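Local structure of protein-glutamine gamma-glutamyltransferase (Pseudomonas aeruginosa PAO1, 6G49) at residues H182-L190 with D229-D237; L209-Y219 with V302-R312. The protein has transglutaminase activity in vitro, contained in its periplasmic domain, most of which is described here, and is critical for bacterial viability, perhaps through a cell-wall function. All coordinates share one frame; numbering follows the deposited sequence. Where two conformers were deposited one is given.

Interactions 1 and 2 are both partly buried, yet they differ in chemistry. Interaction 1, farther from the centre of the chain, joins the starts of helices 185-197 and 230-238 through charges and hydrogen bonds, with a small apolar patch beneath. Interaction 2 lies nearer that centre, about 18 Å from interaction 1 between their centres, and has no clear direct hydrogen bond across it: helix 201-214 and strand 218-219 pack by apolar contacts and a CH-pi contact against the segment holding Asp-303. The two also touch, for Leu-190 and Phe-236 pack on Arg-211, and Leu-235 packs on Phe-212, making helix 201-214 a neighbour of both.

Interaction 1: H182-L190 with D229-D237; sequences HGNPRARAL and DGVDDFLFD. With PO4 (phosphate ion), chain E.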
loop_
_atom_site.group_PDB
_atom_site.type_symbol
_atom_site.label_atom_id
_atom_site.label_comp_id
_atom_site.label_asym_id
_atom_site.label_seq_id
_atom_site.Cartn_x
_atom_site.Cartn_y
_atom_site.Cartn_z
ATOM N N HIS A 182 -13.499 -19.057 -7.507
ATOM C CA HIS A 182 -12.974 -20.304 -6.933
ATOM C C HIS A 182 -11.725 -19.995 -6.106
ATOM O O HIS A 182 -11.041 -19.013 -6.321
ATOM C CB HIS A 182 -12.645 -21.324 -8.025
ATOM C CG HIS A 182 -13.842 -21.740 -8.797
ATOM N ND1 HIS A 182 -14.969 -22.274 -8.176
ATOM C CD2 HIS A 182 -14.113 -21.672 -10.121
ATOM C CE1 HIS A 182 -15.884 -22.523 -9.089
ATOM N NE2 HIS A 182 -15.381 -22.166 -10.292
ATOM N N GLY A 183 -11.431 -20.897 -5.181
ATOM C CA GLY A 183 -10.214 -20.741 -4.406
ATOM C C GLY A 183 -10.458 -20.041 -3.083
ATOM O O GLY A 183 -11.420 -19.322 -2.888
ATOM N N ASN A 184 -9.602 -20.362 -2.082
ATOM C CA ASN A 184 -9.609 -19.747 -0.743
ATOM C C ASN A 184 -10.951 -19.779 -0.059
ATOM O O ASN A 184 -11.442 -18.780 0.476
ATOM C CB ASN A 184 -9.021 -18.331 -0.822
ATOM C CG ASN A 184 -7.591 -18.339 -1.279
ATOM O OD1 ASN A 184 -6.723 -18.961 -0.611
ATOM N ND2 ASN A 184 -7.317 -17.708 -2.423
ATOM N N PRO A 185 -11.610 -20.969 0.026
ATOM C CA PRO A 185 -12.904 -21.064 0.678
ATOM C C PRO A 185 -12.854 -20.733 2.182
ATOM O O PRO A 185 -13.801 -20.197 2.730
ATOM C CB PRO A 185 -13.266 -22.553 0.457
ATOM C CG PRO A 185 -11.928 -23.263 0.333
ATOM C CD PRO A 185 -11.088 -22.265 -0.465
ATOM N N ARG A 186 -11.735 -21.035 2.851
ATOM C CA ARG A 186 -11.663 -20.764 4.285
ATOM C C ARG A 186 -11.709 -19.241 4.547
ATOM O O ARG A 186 -12.315 -18.765 5.480
ATOM C CB ARG A 186 -10.478 -21.479 4.944
ATOM C CG ARG A 186 -10.633 -23.005 4.996
ATOM C CD ARG A 186 -9.446 -23.667 5.715
ATOM N NE ARG A 186 -8.222 -23.739 4.917
ATOM C CZ ARG A 186 -6.986 -23.960 5.381
ATOM N NH1 ARG A 186 -6.764 -24.091 6.689
ATOM N NH2 ARG A 186 -5.988 -24.052 4.521
ATOM N N ALA A 187 -10.976 -18.478 3.733
ATOM C CA ALA A 187 -10.944 -17.051 3.898
ATOM C C ALA A 187 -12.309 -16.425 3.594
ATOM O O ALA A 187 -12.715 -15.462 4.286
ATOM C CB ALA A 187 -9.846 -16.470 3.028
ATOM N N ARG A 188 -13.020 -16.981 2.594
ATOM C CA ARG A 188 -14.360 -16.539 2.286
ATOM C C ARG A 188 -15.291 -16.828 3.465
ATOM O O ARG A 188 -16.119 -15.994 3.837
ATOM C CB ARG A 188 -14.864 -17.186 0.995
ATOM C CG ARG A 188 -14.318 -16.572 -0.284
ATOM C CD ARG A 188 -14.755 -17.420 -1.462
ATOM N NE ARG A 188 -13.679 -17.616 -2.413
ATOM C CZ ARG A 188 -13.452 -16.832 -3.465
ATOM N NH1 ARG A 188 -14.365 -15.953 -3.861
ATOM N NH2 ARG A 188 -12.304 -16.923 -4.113
ATOM N N ALA A 189 -15.129 -18.002 4.099
ATOM C CA ALA A 189 -15.954 -18.326 5.309
ATOM C C ALA A 189 -15.693 -17.339 6.458
ATOM O O ALA A 189 -16.595 -16.870 7.137
ATOM C CB ALA A 189 -15.681 -19.762 5.751
ATOM N N LEU A 190 -14.412 -17.001 6.684
ATOM C CA LEU A 190 -14.071 -16.018 7.669
ATOM C C LEU A 190 -14.747 -14.679 7.355
ATOM O O LEU A 190 -15.271 -14.049 8.242
ATOM C CB LEU A 190 -12.549 -15.882 7.744
ATOM C CG LEU A 190 -12.033 -14.771 8.647
ATOM C CD1 LEU A 190 -12.357 -15.006 10.125
ATOM C CD2 LEU A 190 -10.534 -14.575 8.473
ATOM N N ASP A 229 -4.509 -22.426 -2.661
ATOM C CA ASP A 229 -5.336 -21.632 -1.788
ATOM C C ASP A 229 -4.417 -20.802 -0.878
ATOM O O ASP A 229 -4.370 -21.025 0.335
ATOM C CB ASP A 229 -6.325 -22.458 -0.995
ATOM C CG ASP A 229 -7.217 -23.263 -1.924
ATOM O OD1 ASP A 229 -8.011 -22.654 -2.652
ATOM O OD2 ASP A 229 -7.046 -24.486 -1.971
ATOM N N GLY A 230 -3.710 -19.856 -1.486
ATOM C CA GLY A 230 -2.606 -19.152 -0.823
ATOM C C GLY A 230 -3.050 -18.271 0.331
ATOM O O GLY A 230 -2.321 -18.056 1.322
ATOM N N VAL A 231 -4.206 -17.622 0.200
ATOM C CA VAL A 231 -4.692 -16.789 1.265
ATOM C C VAL A 231 -5.061 -17.681 2.459
ATOM O O VAL A 231 -4.737 -17.380 3.607
ATOM C CB VAL A 231 -5.876 -15.912 0.812
ATOM C CG1 VAL A 231 -6.502 -15.126 1.944
ATOM C CG2 VAL A 231 -5.429 -14.992 -0.309
ATOM N N ASP A 232 -5.811 -18.761 2.220
ATOM C CA ASP A 232 -6.167 -19.707 3.321
ATOM C C ASP A 232 -4.885 -20.222 4.004
ATOM O O ASP A 232 -4.859 -20.275 5.237
ATOM C CB ASP A 232 -6.933 -20.907 2.749
ATOM C CG ASP A 232 -8.368 -20.639 2.361
ATOM O OD1 ASP A 232 -8.772 -19.455 2.425
ATOM O OD2 ASP A 232 -9.090 -21.652 1.952
ATOM N N ASP A 233 -3.936 -20.678 3.202
ATOM C CA ASP A 233 -2.694 -21.318 3.723
ATOM C C ASP A 233 -1.960 -20.335 4.652
ATOM O O ASP A 233 -1.504 -20.672 5.767
ATOM C CB ASP A 233 -1.812 -21.854 2.600
ATOM C CG ASP A 233 -2.437 -23.025 1.836
ATOM O OD1 ASP A 233 -3.454 -23.559 2.307
ATOM O OD2 ASP A 233 -1.953 -23.283 0.733
ATOM N N PHE A 234 -1.846 -19.080 4.212
ATOM C CA PHE A 234 -1.228 -18.046 5.017
ATOM C C PHE A 234 -2.042 -17.751 6.266
ATOM O O PHE A 234 -1.499 -17.712 7.363
ATOM C CB PHE A 234 -0.967 -16.783 4.184
ATOM C CG PHE A 234 -0.645 -15.590 5.035
ATOM C CD1 PHE A 234 0.601 -15.473 5.672
ATOM C CD2 PHE A 234 -1.536 -14.541 5.167
ATOM C CE1 PHE A 234 0.884 -14.370 6.465
ATOM C CE2 PHE A 234 -1.257 -13.431 5.951
ATOM C CZ PHE A 234 -0.020 -13.323 6.583
ATOM N N LEU A 235 -3.352 -17.491 6.167
ATOM C CA LEU A 235 -4.109 -17.040 7.351
ATOM C C LEU A 235 -4.276 -18.141 8.427
ATOM O O LEU A 235 -4.464 -17.796 9.555
ATOM C CB LEU A 235 -5.512 -16.590 6.935
ATOM C CG LEU A 235 -5.567 -15.257 6.220
ATOM C CD1 LEU A 235 -6.992 -14.972 5.730
ATOM C CD2 LEU A 235 -5.073 -14.149 7.146
ATOM N N PHE A 236 -4.386 -19.391 7.984
ATOM C CA PHE A 236 -4.892 -20.475 8.893
ATOM C C PHE A 236 -3.844 -21.578 9.108
ATOM O O PHE A 236 -4.024 -22.375 10.018
ATOM C CB PHE A 236 -6.196 -21.069 8.363
ATOM C CG PHE A 236 -7.239 -20.030 8.070
ATOM C CD1 PHE A 236 -7.766 -19.260 9.086
ATOM C CD2 PHE A 236 -7.701 -19.853 6.779
ATOM C CE1 PHE A 236 -8.720 -18.294 8.813
ATOM C CE2 PHE A 236 -8.648 -18.879 6.507
ATOM C CZ PHE A 236 -9.136 -18.090 7.517
ATOM N N ASP A 237 -2.823 -21.674 8.259
ATOM C CA ASP A 237 -1.810 -22.768 8.323
ATOM C C ASP A 237 -0.441 -22.208 8.708
ATOM O O ASP A 237 0.024 -22.417 9.838
ATOM C CB ASP A 237 -1.803 -23.620 7.056
ATOM C CG ASP A 237 -3.151 -24.238 6.705
ATOM O OD1 ASP A 237 -4.049 -24.248 7.587
ATOM O OD2 ASP A 237 -3.306 -24.686 5.520
HETATM P P PO4 E . -3.994 -25.794 -0.511
HETATM O O1 PO4 E . -5.012 -26.152 -1.567
HETATM O O2 PO4 E . -4.744 -25.660 0.816
HETATM O O3 PO4 E . -3.298 -24.513 -0.934
HETATM O O4 PO4 E . -2.870 -26.810 -0.383
HETATM O O HOH W 1 -4.320 -17.436 -3.139
HETATM O O HOH W 2 -8.093 -24.036 1.989
#
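Two helix starts meet here, and Asp-232 on helix 230-238 receives the first backbone N-H groups of helix 185-197. Its OD2 accepts from Arg-186 N at 2.9 Å on the syn side but tilted out of the carboxylate plane, while OD1 takes Ala-187 N at 2.7 Å from above that plane. Asn-184 returns the favour: its OD1 accepts from Asp-232 N (3.0 Å), the donor lying 38° out of the carbonyl plane, and its own N binds Asp-229 OD1 at 2.8 Å. Each N-cap residue thus bonds to the other segment; the axes of segments 185-190 and 230-237 run at 65° to each other.

On the outer side runs a salt-bridge network of Arg-186, Asp-233, Asp-237 and, through a long link to NE, Asp-232. The arginine chain, bent at chi3 (-76°), brings its guanidinium end-on to Asp-237: NH1 meets OD1 and NH2 meets OD2, both nearly straight. Asp-233, whose OD2 accepts from Gly-227 N, also lies near the guanidinium plane, its OD1 3.4 Å from Arg-186 NH2. A phosphate, probably from the crystallisation liquor, accepts from Asp-229 N. Beneath, Ala-187 CB sits among Val-231, Asp-232, Leu-235 and Phe-236, and Leu-190 CD2 reaches the ring edge at Phe-236 CZ, 3.9 Å away.

Interaction 2: L209-Y219 with V302-R312; sequences LQRFNHEPFAY and VDPTYQVAPER
Tyr-219 and Thr-305 meet by a CH-pi contact, and tracing the tyrosine outward from its backbone follows it past Val-308 and Ala-309 to Thr-305. Its CB lies 3.8 Å from Ala-309 CB, with Val-308 CG1 slightly farther off. With CG anti to the backbone N (chi1 -163°), the ring extends across Thr-305 at about a right angle to that side chain. CG and CD2 still border Ala-309 CB, whereas CE1 and CZ lie over the threonine methyl: Thr-305 CG2 is 3.5 Å from CZ, and its line to the ring centroid is 26° off the normal. At the tip, Tyr-219 OH is 2.5 Å from the oxygen of water 4. That water accepts from Arg-312 NE; the guanidinium of the arginine also bonds to Gln-268 O.

Farther back, Val-308 inserts its two methyls between helix 201-214 and the loop leading to strand 218-219, CG1 against Phe-217 O (3.4 Å) and CG2 against the CB atoms of Phe-212 and Phe-217. The Phe-212 ring lies alongside Pro-304, whose CB touches CE2 at 3.8 Å. Leu-209 divides its branches: CD1 meets Val-302 CG2, and CD2 rests on Pro-304 and Gln-307 CG. A water lies within hydrogen-bonding distance of Asn-213 O and Gln-307 O.

Asp-303 OD1 accepts from Thr-305 N in an Asx turn, and its OD2 bonds to His-287 NE2 and Tyr-72 OH. Tyr-219 and Thr-305 border Cys-243 and His-287 respectively, an arrangement consistent with the Cys-His-Asp catalytic triad of the transglutaminase-like superfamily.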
loop_
_atom_site.group_PDB
_atom_site.type_symbol
_atom_site.label_atom_id
_atom_site.label_comp_id
_atom_site.label_asym_id
_atom_site.label_seq_id
_atom_site.Cartn_x
_atom_site.Cartn_y
_atom_site.Cartn_z
ATOM N N LEU A 209 -7.869 -6.805 12.047
ATOM C CA LEU A 209 -6.546 -6.398 12.543
ATOM C C LEU A 209 -6.244 -7.150 13.848
ATOM O O LEU A 209 -5.107 -7.565 14.124
ATOM C CB LEU A 209 -6.534 -4.896 12.740
ATOM C CG LEU A 209 -6.508 -4.093 11.454
ATOM C CD1 LEU A 209 -6.643 -2.613 11.816
ATOM C CD2 LEU A 209 -5.232 -4.400 10.662
ATOM N N GLN A 210 -7.280 -7.368 14.662
ATOM C CA GLN A 210 -7.108 -8.051 15.925
ATOM C C GLN A 210 -6.652 -9.498 15.716
ATOM O O GLN A 210 -5.889 -10.077 16.536
ATOM C CB GLN A 210 -8.416 -7.995 16.724
ATOM C CG GLN A 210 -8.540 -6.752 17.589
ATOM C CD GLN A 210 -9.736 -6.949 18.488
ATOM O OE1 GLN A 210 -9.611 -7.343 19.654
ATOM N NE2 GLN A 210 -10.911 -6.791 17.907
ATOM N N ARG A 211 -7.083 -10.144 14.634
ATOM C CA ARG A 211 -6.666 -11.519 14.383
ATOM C C ARG A 211 -5.148 -11.569 14.155
ATOM O O ARG A 211 -4.426 -12.476 14.603
ATOM C CB ARG A 211 -7.396 -12.162 13.198
ATOM C CG ARG A 211 -8.864 -12.428 13.455
ATOM C CD ARG A 211 -9.442 -13.011 12.185
ATOM N NE ARG A 211 -8.858 -14.296 11.823
ATOM C CZ ARG A 211 -9.347 -15.462 12.240
ATOM N NH1 ARG A 211 -10.411 -15.485 13.032
ATOM N NH2 ARG A 211 -8.759 -16.578 11.883
ATOM N N PHE A 212 -4.618 -10.591 13.423
ATOM C CA PHE A 212 -3.217 -10.578 13.195
ATOM C C PHE A 212 -2.463 -10.277 14.507
ATOM O O PHE A 212 -1.354 -10.734 14.710
ATOM C CB PHE A 212 -2.840 -9.540 12.124
ATOM C CG PHE A 212 -3.317 -9.857 10.725
ATOM C CD1 PHE A 212 -2.932 -11.013 10.074
ATOM C CD2 PHE A 212 -4.181 -8.988 10.069
ATOM C CE1 PHE A 212 -3.350 -11.299 8.791
ATOM C CE2 PHE A 212 -4.590 -9.266 8.777
ATOM C CZ PHE A 212 -4.181 -10.418 8.140
ATOM N N ASN A 213 -3.058 -9.427 15.328
ATOM C CA ASN A 213 -2.406 -9.010 16.560
ATOM C C ASN A 213 -2.334 -10.184 17.555
ATOM O O ASN A 213 -1.295 -10.414 18.154
ATOM C CB ASN A 213 -3.117 -7.818 17.169
ATOM C CG ASN A 213 -2.339 -7.223 18.333
ATOM O OD1 ASN A 213 -1.138 -6.952 18.216
ATOM N ND2 ASN A 213 -3.051 -6.936 19.398
ATOM N N HIS A 214 -3.392 -10.963 17.689
ATOM C CA HIS A 214 -3.464 -12.013 18.752
ATOM C C HIS A 214 -2.925 -13.391 18.344
ATOM O O HIS A 214 -2.569 -14.189 19.225
ATOM C CB HIS A 214 -4.912 -12.126 19.185
ATOM C CG HIS A 214 -5.361 -10.899 19.905
ATOM N ND1 HIS A 214 -6.672 -10.493 19.916
ATOM C CD2 HIS A 214 -4.687 -9.994 20.641
ATOM C CE1 HIS A 214 -6.780 -9.390 20.624
ATOM N NE2 HIS A 214 -5.583 -9.045 21.054
ATOM N N GLU A 215 -2.949 -13.738 17.051
ATOM C CA GLU A 215 -2.534 -15.031 16.587
ATOM C C GLU A 215 -1.045 -14.983 16.347
ATOM O O GLU A 215 -0.496 -13.888 16.223
ATOM C CB GLU A 215 -3.338 -15.465 15.368
ATOM C CG GLU A 215 -4.805 -15.580 15.673
ATOM C CD GLU A 215 -5.631 -15.832 14.430
ATOM O OE1 GLU A 215 -5.054 -16.365 13.442
ATOM O OE2 GLU A 215 -6.831 -15.487 14.438
ATOM N N PRO A 216 -0.379 -16.157 16.332
ATOM C CA PRO A 216 1.076 -16.211 16.267
ATOM C C PRO A 216 1.633 -16.034 14.842
ATOM O O PRO A 216 2.383 -16.863 14.324
ATOM C CB PRO A 216 1.370 -17.594 16.870
ATOM C CG PRO A 216 0.184 -18.421 16.440
ATOM C CD PRO A 216 -0.991 -17.482 16.528
ATOM N N PHE A 217 1.333 -14.856 14.280
ATOM C CA PHE A 217 1.846 -14.493 12.953
ATOM C C PHE A 217 3.310 -14.085 13.073
ATOM O O PHE A 217 3.756 -13.406 14.016
ATOM C CB PHE A 217 0.981 -13.352 12.391
ATOM C CG PHE A 217 -0.313 -13.815 11.777
ATOM C CD1 PHE A 217 -0.350 -14.211 10.434
ATOM C CD2 PHE A 217 -1.489 -13.833 12.497
ATOM C CE1 PHE A 217 -1.524 -14.658 9.857
ATOM C CE2 PHE A 217 -2.656 -14.299 11.934
ATOM C CZ PHE A 217 -2.670 -14.715 10.600
ATOM N N ALA A 218 4.056 -14.455 12.054
ATOM C CA ALA A 218 5.430 -14.152 11.837
ATOM C C ALA A 218 5.559 -13.227 10.629
ATOM O O ALA A 218 4.923 -13.460 9.543
ATOM C CB ALA A 218 6.231 -15.417 11.620
ATOM N N TYR A 219 6.458 -12.256 10.767
ATOM C CA TYR A 219 6.842 -11.314 9.719
ATOM C C TYR A 219 8.273 -11.713 9.344
ATOM O O TYR A 219 9.172 -11.585 10.144
ATOM C CB TYR A 219 6.808 -9.885 10.220
ATOM C CG TYR A 219 6.795 -8.891 9.097
ATOM C CD1 TYR A 219 5.751 -8.871 8.206
ATOM C CD2 TYR A 219 7.826 -7.992 8.917
ATOM C CE1 TYR A 219 5.721 -7.983 7.167
ATOM C CE2 TYR A 219 7.805 -7.092 7.874
ATOM C CZ TYR A 219 6.740 -7.097 7.005
ATOM O OH TYR A 219 6.678 -6.222 5.958
ATOM N N VAL A 302 -4.872 1.336 5.993
ATOM C CA VAL A 302 -4.603 0.523 7.154
ATOM C C VAL A 302 -3.432 -0.406 6.816
ATOM O O VAL A 302 -3.291 -0.863 5.700
ATOM C CB VAL A 302 -5.848 -0.239 7.608
ATOM C CG1 VAL A 302 -6.326 -1.275 6.597
ATOM C CG2 VAL A 302 -5.674 -0.830 8.982
ATOM N N ASP A 303 -2.611 -0.714 7.828
ATOM C CA ASP A 303 -1.420 -1.540 7.577
ATOM C C ASP A 303 -1.406 -2.725 8.521
ATOM O O ASP A 303 -1.044 -2.582 9.682
ATOM C CB ASP A 303 -0.145 -0.729 7.740
ATOM C CG ASP A 303 1.073 -1.538 7.404
ATOM O OD1 ASP A 303 0.948 -2.744 7.071
ATOM O OD2 ASP A 303 2.180 -0.907 7.419
ATOM N N PRO A 304 -1.799 -3.926 8.059
ATOM C CA PRO A 304 -1.864 -5.089 8.926
ATOM C C PRO A 304 -0.492 -5.501 9.466
ATOM O O PRO A 304 -0.431 -6.166 10.504
ATOM C CB PRO A 304 -2.483 -6.201 8.052
ATOM C CG PRO A 304 -2.271 -5.726 6.656
ATOM C CD PRO A 304 -2.320 -4.218 6.716
ATOM N N THR A 305 0.573 -5.126 8.772
ATOM C CA THR A 305 1.942 -5.453 9.183
ATOM C C THR A 305 2.178 -4.848 10.562
ATOM O O THR A 305 2.966 -5.344 11.378
ATOM C CB THR A 305 2.989 -4.910 8.200
ATOM O OG1 THR A 305 2.886 -5.625 6.971
ATOM C CG2 THR A 305 4.416 -5.034 8.688
ATOM N N TYR A 306 1.573 -3.685 10.797
ATOM C CA TYR A 306 1.786 -2.975 12.057
ATOM C C TYR A 306 1.359 -3.843 13.264
ATOM O O TYR A 306 1.911 -3.672 14.383
ATOM C CB TYR A 306 1.105 -1.622 12.065
ATOM C CG TYR A 306 1.361 -0.861 13.347
ATOM C CD1 TYR A 306 2.565 -0.220 13.560
ATOM C CD2 TYR A 306 0.410 -0.780 14.348
ATOM C CE1 TYR A 306 2.838 0.452 14.737
ATOM C CE2 TYR A 306 0.666 -0.114 15.537
ATOM C CZ TYR A 306 1.878 0.492 15.737
ATOM O OH TYR A 306 2.082 1.170 16.900
ATOM N N GLN A 307 0.387 -4.757 13.077
ATOM C CA GLN A 307 -0.129 -5.621 14.111
ATOM C C GLN A 307 0.871 -6.712 14.502
ATOM O O GLN A 307 0.744 -7.307 15.586
ATOM C CB GLN A 307 -1.454 -6.258 13.709
ATOM C CG GLN A 307 -2.503 -5.212 13.357
ATOM C CD GLN A 307 -2.815 -4.328 14.535
ATOM O OE1 GLN A 307 -2.987 -4.824 15.649
ATOM N NE2 GLN A 307 -2.961 -3.039 14.294
ATOM N N VAL A 308 1.770 -7.068 13.586
ATOM C CA VAL A 308 2.678 -8.199 13.743
ATOM C C VAL A 308 4.110 -7.708 13.973
ATOM O O VAL A 308 4.850 -8.319 14.724
ATOM C CB VAL A 308 2.615 -9.092 12.494
ATOM C CG1 VAL A 308 3.554 -10.290 12.607
ATOM C CG2 VAL A 308 1.193 -9.525 12.219
ATOM N N ALA A 309 4.496 -6.634 13.298
ATOM C CA ALA A 309 5.886 -6.145 13.317
ATOM C C ALA A 309 5.880 -4.647 13.465
ATOM O O ALA A 309 6.352 -3.895 12.610
ATOM C CB ALA A 309 6.677 -6.627 12.116
ATOM N N PRO A 310 5.330 -4.123 14.598
ATOM C CA PRO A 310 5.285 -2.690 14.802
ATOM C C PRO A 310 6.663 -2.018 14.756
ATOM O O PRO A 310 6.750 -0.893 14.291
ATOM C CB PRO A 310 4.603 -2.532 16.200
ATOM C CG PRO A 310 4.834 -3.899 16.860
ATOM C CD PRO A 310 4.747 -4.878 15.721
ATOM N N GLU A 311 7.694 -2.723 15.216
ATOM C CA GLU A 311 9.067 -2.242 15.181
ATOM C C GLU A 311 9.521 -1.904 13.745
ATOM O O GLU A 311 10.286 -1.000 13.566
ATOM C CB GLU A 311 9.990 -3.240 15.915
ATOM C CG GLU A 311 10.148 -4.628 15.264
ATOM C CD GLU A 311 9.051 -5.700 15.432
ATOM O OE1 GLU A 311 7.969 -5.411 16.044
ATOM O OE2 GLU A 311 9.292 -6.838 14.953
ATOM N N ARG A 312 9.084 -2.679 12.765
ATOM C CA ARG A 312 9.357 -2.442 11.333
ATOM C C ARG A 312 8.914 -1.025 10.961
ATOM O O ARG A 312 9.579 -0.273 10.277
ATOM C CB ARG A 312 8.570 -3.431 10.470
ATOM C CG ARG A 312 8.245 -2.930 9.055
ATOM C CD ARG A 312 9.467 -2.957 8.199
ATOM N NE ARG A 312 9.137 -2.438 6.851
ATOM C CZ ARG A 312 9.325 -1.182 6.425
ATOM N NH1 ARG A 312 9.400 -0.917 5.112
ATOM N NH2 ARG A 312 9.451 -0.203 7.319
HETATM O O HOH W 3 1.192 -8.928 17.857
HETATM O O HOH W 4 7.925 -4.258 4.966
#